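Local coordinates for L-lactate dehydrogenase (Trichomonas vaginalis, PDB 4UUL) that reduces pyruvate to L-lactate with NADH as an enzyme of the malate dehydrogenase-like branch of the lactate/malate dehydrogenase superfamily, at the interface of chains A and B. Coordinates in Å, arbitrary orientation; residue numbers count along the deposited sequence, not the author numbering. Chains: chain A/B, L-lactate dehydrogenase.

The interface of chains A and B. Residues chain A 23, 160, 242-243, 246; chain B 26, 59-61.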
# COMPACT_ATOMS: atom_id res chain seq x y z
N TRP A 23 0.29 5.32 0.08
CA TRP A 23 -1.14 5.23 -0.17
C TRP A 23 -1.72 6.65 -0.38
O TRP A 23 -2.50 6.91 -1.31
CB TRP A 23 -1.81 4.47 0.99
CG TRP A 23 -3.08 3.66 0.63
CD1 TRP A 23 -3.96 3.97 -0.34
CD2 TRP A 23 -3.58 2.45 1.25
NE1 TRP A 23 -5.00 3.08 -0.37
CE2 TRP A 23 -4.77 2.11 0.57
CE3 TRP A 23 -3.14 1.62 2.26
CZ2 TRP A 23 -5.53 0.99 0.92
CZ3 TRP A 23 -3.90 0.50 2.58
CH2 TRP A 23 -5.08 0.21 1.92
N ASN A 160 -13.37 -3.23 11.68
CA ASN A 160 -13.14 -4.07 10.51
C ASN A 160 -12.83 -5.51 10.93
O ASN A 160 -13.36 -6.45 10.32
CB ASN A 160 -12.01 -3.47 9.67
CG ASN A 160 -12.46 -2.24 8.90
OD1 ASN A 160 -13.66 -2.07 8.64
ND2 ASN A 160 -11.53 -1.39 8.51
N ALA A 242 -0.36 -2.92 7.40
CA ALA A 242 -1.30 -2.63 6.32
C ALA A 242 -2.73 -2.44 6.79
O ALA A 242 -3.45 -1.57 6.30
CB ALA A 242 -1.24 -3.73 5.26
N SER A 243 -3.14 -3.27 7.73
CA SER A 243 -4.54 -3.16 8.20
C SER A 243 -4.83 -1.90 9.04
O SER A 243 -5.86 -1.28 8.82
CB SER A 243 -4.99 -4.47 8.85
OG SER A 243 -4.20 -4.87 9.95
N LYS A 246 -5.03 0.85 6.42
CA LYS A 246 -6.29 0.80 5.70
C LYS A 246 -7.38 1.52 6.52
O LYS A 246 -8.12 2.36 6.00
CB LYS A 246 -6.66 -0.64 5.37
CG LYS A 246 -7.88 -0.80 4.49
CD LYS A 246 -9.18 -0.81 5.28
CE LYS A 246 -10.33 -0.92 4.27
NZ LYS A 246 -11.66 -1.05 4.91
N SER B 26 -7.95 -3.59 -2.11
CA SER B 26 -8.60 -2.32 -1.88
C SER B 26 -9.40 -1.84 -3.07
O SER B 26 -10.12 -0.84 -2.92
CB SER B 26 -7.57 -1.26 -1.50
OG SER B 26 -6.91 -0.74 -2.64
N CYS B 59 -9.02 -6.03 7.15
CA CYS B 59 -9.39 -4.81 6.43
C CYS B 59 -10.88 -4.79 6.05
O CYS B 59 -11.36 -3.76 5.62
CB CYS B 59 -8.54 -4.66 5.16
SG CYS B 59 -6.81 -4.28 5.51
N ALA B 60 -11.55 -5.94 6.07
CA ALA B 60 -12.96 -6.01 5.68
C ALA B 60 -13.16 -5.37 4.32
O ALA B 60 -14.06 -4.58 4.09
CB ALA B 60 -13.88 -5.40 6.77
N PHE B 61 -12.33 -5.75 3.36
CA PHE B 61 -12.35 -5.16 2.02
C PHE B 61 -13.61 -5.59 1.27
O PHE B 61 -13.78 -6.77 1.01
CB PHE B 61 -11.16 -5.67 1.21
CG PHE B 61 -9.85 -5.03 1.53
CD1 PHE B 61 -9.67 -3.67 1.43
CD2 PHE B 61 -8.77 -5.83 1.88
CE1 PHE B 61 -8.39 -3.07 1.62
CE2 PHE B 61 -7.50 -5.25 2.06
CZ PHE B 61 -7.33 -3.87 1.92
O HOH W 1 -6.81 2.12 -2.55
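A:Lys246, on helix 242-257, lies alongside B:Cys59 and B:Phe61, which belong to a loop following helix 46-57 of the other subunit. CG of the lysine stands anti to its backbone N (chi1 -174°); the chain bends at chi2 (-86°) and then runs extended, which carries the amine across the loop. There NZ donates a hydrogen bond of 2.8 Å to the backbone carbonyl O of B:Cys59, almost in line with the carbonyl bond (162° at O). The methylenes add apolar contact: CG of A:Lys246 comes from above the B:Phe61 ring plane, outside the rim, 3.7 Å from CE1, and lysine and phenylalanine run antiparallel as they pass. The thiol of B:Cys59 points back at the helix, with SG 3.7 Å from both CB of A:Lys246 and CA of A:Ser243. CB of B:Cys59 covers the same ring face as the lysine and the backbone N of B:Ser26 the opposite one, each offset toward the rim, so the ring lies between two segments of its own chain. Beyond the amine, the methyl of B:Ala60 packs on A:Asn160, CB to CB 3.9 Å. The patch is part of a two-fold symmetric interface, probably the family's dimer interface, and recurs with the chains exchanged; its centre is about 15 Å from the predicted catalytic A:His186. At the A:Trp23 end a water bridges the subunits, 3.0 Å from the indole NE1 of A:Trp23 and 2.9 Å from the hydroxyl OG of B:Ser26.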